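Local coordinates for protein putative glucose-6-phosphate 1-epimerase (Salmonella typhimurium, PDB 2HTA) that probably interconverts the alpha and beta anomers of glucose 6-phosphate as a monomeric hexose-6-phosphate 1-epimerase of the galactose mutarotase superfamily, at residues W96-P101 against G106-G111; A56-H61 against F82-A87. One frame throughout, in Å; residues are numbered along the deposited sequence.

Contact 1 of 2, residues W96-P101 against G106-G111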
loop_
_atom_site.group_PDB
_atom_site.type_symbol
_atom_site.label_atom_id
_atom_site.label_comp_id
_atom_site.label_asym_id
_atom_site.label_seq_id
_atom_site.Cartn_x
_atom_site.Cartn_y
_atom_site.Cartn_z
ATOM N N TRP A 96 -0.032 -10.447 0.890
ATOM C CA TRP A 96 -0.570 -11.658 0.257
ATOM C C TRP A 96 0.386 -12.834 0.506
ATOM O O TRP A 96 1.578 -12.667 0.386
ATOM C CB TRP A 96 -0.695 -11.388 -1.244
ATOM C CG TRP A 96 -1.480 -12.455 -1.990
ATOM C CD1 TRP A 96 -2.795 -12.428 -2.307
ATOM C CD2 TRP A 96 -0.947 -13.678 -2.554
ATOM N NE1 TRP A 96 -3.144 -13.591 -2.982
ATOM C CE2 TRP A 96 -2.021 -14.363 -3.146
ATOM C CE3 TRP A 96 0.334 -14.256 -2.583
ATOM C CZ2 TRP A 96 -1.864 -15.625 -3.773
ATOM C CZ3 TRP A 96 0.508 -15.504 -3.217
ATOM C CH2 TRP A 96 -0.596 -16.168 -3.797
ATOM N N PRO A 97 -0.128 -14.075 0.730
ATOM C CA PRO A 97 -1.502 -14.543 0.755
ATOM C C PRO A 97 -2.158 -14.539 2.143
ATOM O O PRO A 97 -3.154 -15.240 2.329
ATOM C CB PRO A 97 -1.364 -15.979 0.207
ATOM C CG PRO A 97 -0.038 -16.460 0.805
ATOM C CD PRO A 97 0.826 -15.198 0.932
ATOM N N TRP A 98 -1.643 -13.761 3.102
ATOM C CA TRP A 98 -2.429 -13.467 4.313
ATOM C C TRP A 98 -2.277 -12.046 4.737
ATOM O O TRP A 98 -1.299 -11.393 4.383
ATOM C CB TRP A 98 -2.149 -14.447 5.504
ATOM C CG TRP A 98 -0.732 -14.355 6.024
ATOM C CD1 TRP A 98 -0.250 -13.511 7.013
ATOM C CD2 TRP A 98 0.376 -15.112 5.558
ATOM N NE1 TRP A 98 1.100 -13.720 7.189
ATOM C CE2 TRP A 98 1.514 -14.702 6.322
ATOM C CE3 TRP A 98 0.517 -16.151 4.622
ATOM C CZ2 TRP A 98 2.794 -15.251 6.127
ATOM C CZ3 TRP A 98 1.804 -16.701 4.431
ATOM C CH2 TRP A 98 2.917 -16.242 5.178
ATOM N N PHE A 99 -3.286 -11.542 5.417
ATOM C CA PHE A 99 -3.259 -10.211 5.992
ATOM C C PHE A 99 -3.042 -10.363 7.519
ATOM O O PHE A 99 -3.655 -11.232 8.157
ATOM C CB PHE A 99 -4.606 -9.497 5.737
ATOM C CG PHE A 99 -4.713 -8.167 6.437
ATOM C CD1 PHE A 99 -3.874 -7.094 6.065
ATOM C CD2 PHE A 99 -5.567 -8.002 7.514
ATOM C CE1 PHE A 99 -3.964 -5.862 6.728
ATOM C CE2 PHE A 99 -5.642 -6.780 8.190
ATOM C CZ PHE A 99 -4.832 -5.700 7.752
ATOM N N GLY A 100 -2.172 -9.535 8.069
ATOM C CA GLY A 100 -1.965 -9.430 9.526
ATOM C C GLY A 100 -1.019 -10.534 10.014
ATOM O O GLY A 100 -0.334 -11.173 9.230
ATOM N N PRO A 101 -1.011 -10.789 11.313
ATOM C CA PRO A 101 -0.065 -11.784 11.861
ATOM C C PRO A 101 -0.207 -13.172 11.247
ATOM O O PRO A 101 -1.339 -13.621 11.000
ATOM C CB PRO A 101 -0.400 -11.780 13.360
ATOM C CG PRO A 101 -0.987 -10.487 13.630
ATOM C CD PRO A 101 -1.830 -10.147 12.368
ATOM N N GLY A 106 6.784 -18.135 13.495
ATOM C CA GLY A 106 7.981 -17.626 12.842
ATOM C C GLY A 106 7.737 -16.920 11.502
ATOM O O GLY A 106 8.648 -16.274 10.989
ATOM N N LEU A 107 6.551 -17.068 10.904
ATOM C CA LEU A 107 6.220 -16.318 9.647
ATOM C C LEU A 107 5.880 -14.840 9.919
ATOM O O LEU A 107 5.367 -14.497 10.980
ATOM C CB LEU A 107 5.056 -17.005 8.878
ATOM C CG LEU A 107 5.334 -18.268 8.049
ATOM C CD1 LEU A 107 6.109 -17.971 6.793
ATOM C CD2 LEU A 107 6.108 -19.285 8.925
ATOM N N PRO A 108 6.168 -13.947 8.933
ATOM C CA PRO A 108 5.936 -12.529 9.159
ATOM C C PRO A 108 4.458 -12.178 9.009
ATOM O O PRO A 108 3.682 -12.981 8.470
ATOM C CB PRO A 108 6.788 -11.843 8.047
ATOM C CG PRO A 108 6.809 -12.845 6.894
ATOM C CD PRO A 108 6.754 -14.247 7.609
ATOM N N SER A 109 4.080 -10.997 9.471
ATOM C CA SER A 109 2.797 -10.392 9.140
ATOM C C SER A 109 2.676 -10.196 7.616
ATOM O O SER A 109 3.688 -10.069 6.925
ATOM C CB SER A 109 2.691 -9.023 9.826
ATOM O OG SER A 109 2.225 -9.189 11.170
ATOM N N HIS A 110 1.441 -10.172 7.127
ATOM C CA HIS A 110 1.139 -9.659 5.760
ATOM C C HIS A 110 1.747 -10.485 4.634
ATOM O O HIS A 110 2.069 -9.948 3.542
ATOM C CB HIS A 110 1.521 -8.171 5.629
ATOM C CG HIS A 110 0.874 -7.296 6.652
ATOM N ND1 HIS A 110 -0.464 -7.398 6.988
ATOM C CD2 HIS A 110 1.381 -6.318 7.437
ATOM C CE1 HIS A 110 -0.755 -6.514 7.925
ATOM N NE2 HIS A 110 0.350 -5.850 8.221
ATOM N N GLY A 111 1.880 -11.805 4.863
ATOM C CA GLY A 111 2.260 -12.706 3.776
ATOM C C GLY A 111 3.722 -12.738 3.418
ATOM O O GLY A 111 4.591 -12.442 4.262
HETATM O O HOH W 1 3.024 -9.809 1.166
#

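Contact 2 of 2, residues A56-H61 against F82-A87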
loop_
_atom_site.group_PDB
_atom_site.type_symbol
_atom_site.label_atom_id
_atom_site.label_comp_id
_atom_site.label_asym_id
_atom_site.label_seq_id
_atom_site.Cartn_x
_atom_site.Cartn_y
_atom_site.Cartn_z
ATOM N N ALA A 56 9.473 -0.388 -6.034
ATOM C CA ALA A 56 10.524 -1.391 -5.977
ATOM C C ALA A 56 10.002 -2.621 -6.723
ATOM O O ALA A 56 8.807 -3.000 -6.593
ATOM C CB ALA A 56 10.839 -1.760 -4.505
ATOM N N LEU A 57 10.911 -3.303 -7.440
ATOM C CA LEU A 57 10.597 -4.617 -7.998
ATOM C C LEU A 57 10.258 -5.570 -6.878
ATOM O O LEU A 57 9.368 -6.433 -7.039
ATOM C CB LEU A 57 11.739 -5.209 -8.836
ATOM C CG LEU A 57 11.944 -4.474 -10.169
ATOM C CD1 LEU A 57 13.186 -5.006 -10.906
ATOM C CD2 LEU A 57 10.689 -4.604 -11.100
ATOM N N GLN A 58 10.989 -5.456 -5.770
ATOM C CA GLN A 58 10.673 -6.258 -4.574
ATOM C C GLN A 58 9.311 -5.896 -4.009
ATOM O O GLN A 58 9.082 -4.754 -3.592
ATOM C CB GLN A 58 11.766 -6.099 -3.512
ATOM C CG GLN A 58 11.510 -6.931 -2.277
ATOM C CD GLN A 58 12.735 -6.924 -1.418
ATOM O OE1 GLN A 58 13.707 -7.584 -1.733
ATOM N NE2 GLN A 58 12.702 -6.167 -0.358
ATOM N N GLY A 59 8.379 -6.847 -4.003
ATOM C CA GLY A 59 7.030 -6.542 -3.574
ATOM C C GLY A 59 6.143 -5.776 -4.553
ATOM O O GLY A 59 5.042 -5.345 -4.155
ATOM N N ALA A 60 6.581 -5.601 -5.807
ATOM C CA ALA A 60 5.914 -4.659 -6.744
ATOM C C ALA A 60 5.378 -3.492 -5.934
ATOM O O ALA A 60 4.164 -3.200 -5.953
ATOM C CB ALA A 60 4.760 -5.346 -7.481
ATOM N N HIS A 61 6.268 -2.875 -5.167
ATOM C CA HIS A 61 5.883 -2.003 -4.068
ATOM C C HIS A 61 5.871 -0.563 -4.544
ATOM O O HIS A 61 6.916 0.037 -4.818
ATOM C CB HIS A 61 6.907 -2.150 -2.930
ATOM C CG HIS A 61 6.429 -1.642 -1.596
ATOM N ND1 HIS A 61 6.394 -2.441 -0.461
ATOM C CD2 HIS A 61 6.054 -0.399 -1.189
ATOM C CE1 HIS A 61 5.960 -1.719 0.563
ATOM N NE2 HIS A 61 5.741 -0.477 0.142
ATOM N N PHE A 82 16.456 -0.627 2.349
ATOM C CA PHE A 82 16.290 -1.088 0.970
ATOM C C PHE A 82 17.198 -2.306 0.834
ATOM O O PHE A 82 18.266 -2.234 0.274
ATOM C CB PHE A 82 16.628 -0.007 -0.082
ATOM C CG PHE A 82 15.542 1.023 -0.224
ATOM C CD1 PHE A 82 14.721 1.033 -1.357
ATOM C CD2 PHE A 82 15.286 1.937 0.799
ATOM C CE1 PHE A 82 13.704 1.955 -1.488
ATOM C CE2 PHE A 82 14.238 2.894 0.659
ATOM C CZ PHE A 82 13.447 2.870 -0.444
ATOM N N LYS A 83 16.734 -3.422 1.379
ATOM C CA LYS A 83 17.525 -4.649 1.522
ATOM C C LYS A 83 16.731 -5.836 0.984
ATOM O O LYS A 83 15.500 -5.954 1.191
ATOM C CB LYS A 83 17.805 -4.925 3.001
ATOM C CG LYS A 83 18.665 -3.899 3.736
ATOM C CD LYS A 83 20.106 -3.917 3.294
ATOM C CE LYS A 83 21.002 -3.125 4.279
ATOM N NZ LYS A 83 22.325 -2.940 3.582
ATOM N N THR A 84 17.439 -6.732 0.330
ATOM C CA THR A 84 16.870 -7.961 -0.184
ATOM C C THR A 84 16.062 -8.747 0.836
ATOM O O THR A 84 16.565 -9.138 1.914
ATOM C CB THR A 84 17.957 -8.799 -0.899
ATOM O OG1 THR A 84 18.552 -7.962 -1.884
ATOM C CG2 THR A 84 17.352 -9.989 -1.606
ATOM N N GLY A 85 14.763 -8.920 0.517
ATOM C CA GLY A 85 13.884 -9.724 1.375
ATOM C C GLY A 85 13.261 -9.014 2.551
ATOM O O GLY A 85 12.422 -9.584 3.244
ATOM N N VAL A 86 13.626 -7.757 2.787
ATOM C CA VAL A 86 13.154 -7.019 3.938
ATOM C C VAL A 86 11.954 -6.137 3.525
ATOM O O VAL A 86 12.069 -5.387 2.558
ATOM C CB VAL A 86 14.331 -6.153 4.496
ATOM C CG1 VAL A 86 13.847 -5.226 5.613
ATOM C CG2 VAL A 86 15.433 -7.130 5.065
ATOM N N ALA A 87 10.862 -6.209 4.262
ATOM C CA ALA A 87 9.665 -5.427 3.909
ATOM C C ALA A 87 9.934 -3.961 3.969
ATOM O O ALA A 87 10.540 -3.447 4.918
ATOM C CB ALA A 87 8.479 -5.807 4.809
#

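Contact 1 of 2, residues W96-P101 against G106-G111
Trp98 lays its indole over the backbone of Gly111 and, at its edge, hydrogen-bonds to Pro108. The CH-pi contact puts Gly111 CA 3.4 Å from the centroid of the six-membered ring, almost over the centre of its face. Gly111, at positive phi, also brings this CA to 3.5 Å from Trp96 O, in a CA-H...O contact.

Three hydrogen bonds link the segments. Trp98 NE1 donates to Pro108 O (3.0 Å), which lies in the indole plane while the donor lies in the carbonyl plane; with CG set between its own backbone N and carbonyl carbon (chi1 64°), the ring is swung across to meet this oxygen. His110 N gives the straighter bond, 2.9 Å to Gly100 O at 162°, although it approaches from above the carbonyl plane. The third, from Trp96 N to His110 O, is weak at 3.4 Å; a water that accepts from Trp96 N also lies within bonding distance of His110 O and may bridge the same two atoms.

Both segments belong to the long excursion between strands 94-95 and 119-125, which folds back on itself beside the inferred active site of this mutarotase fold; Ser109 O accepts from Arg114, which probably binds the substrate.

Among aromatic groups, Phe99 and His110 lie side by side and point the same way, their planes inclined by 36° and Phe99 CE1 3.5 Å from His110 CE1. The imidazole also meets His179 edge-to-face and the phenyl touches Glu282; His179 and Glu282 are the inferred catalytic residues.

Apolar contact is slighter: Leu107 crosses the indole at about a right angle, its CB 4.0 Å from Trp98 CZ2.

Contact 2 of 2, residues A56-H61 against F82-A87
Two type II beta turns, Leu57 to Ala60 and Lys83 to Val86, face each other without touching backbones, the nearest CA atoms, those of Gln58 and Gly85, standing 7.6 Å apart. Gln58 spans the gap. Its CG is anti to the backbone N (chi1 -178°) and the chain runs on extended, which carries the carboxamide straight to the peptide groups of the second turn.

Both ends of that amide are used. OE1 accepts from Gly85 N at 2.8 Å in a nearly linear bond, 175° at the hydrogen, with the donor well above the plane of the side-chain carbonyl. NE2 donates to Lys83 O at 3.2 Å, and here the acceptor lies close to the amide plane of Gln58. Lys83 O is also the acceptor of the turn's own bond from Val86 N, at 3.1 Å; the two donors come to it from opposite faces of the carbonyl plane. Val86 O lies 3.1 Å from Gln58 NE2 too, but the angle is too poor for a bond.

The first turn closes the connection between strands 51-56 and 61-67 of the antiparallel sheet: His61 N and Ala56 O, 2.9 Å apart, form one of the paired backbone bonds at the base of the hairpin. The second turn lies in the loop leading from strand 61-67 to strand 94-95. Further ties of this turn include a salt bridge of Lys83 NZ with Asp39 and a bond from Thr84 N to Asp40, both in the neighbouring 33-38/41-48 connection.

With a donor and an acceptor on one flat group, Gln58 has its amide orientation fixed by the Gly85 N-H and the Lys83 carbonyl, since a flipped carboxamide would set like against like; the link is neutral, directional and carried by a single buried side chain.

In the fold
Contact 2 closes along the chain before contact 1 opens, so the two follow in series, their centres about 15 Å apart and their nearest atoms about 7 Å apart without touching. Both contacts lie near Arg114, which probably binds the substrate: contact 1 by direct bonding, contact 2 at about 7 Å between the side chains of Gln58 and Arg114. Arg89, also a probable substrate-binding residue, has its side chain about 8 Å from that of Val86. Contact 1 reaches the inferred catalytic pair directly, with side chains about 3 Å apart for Phe99 and Glu282 and about 4 Å for His110 and His179.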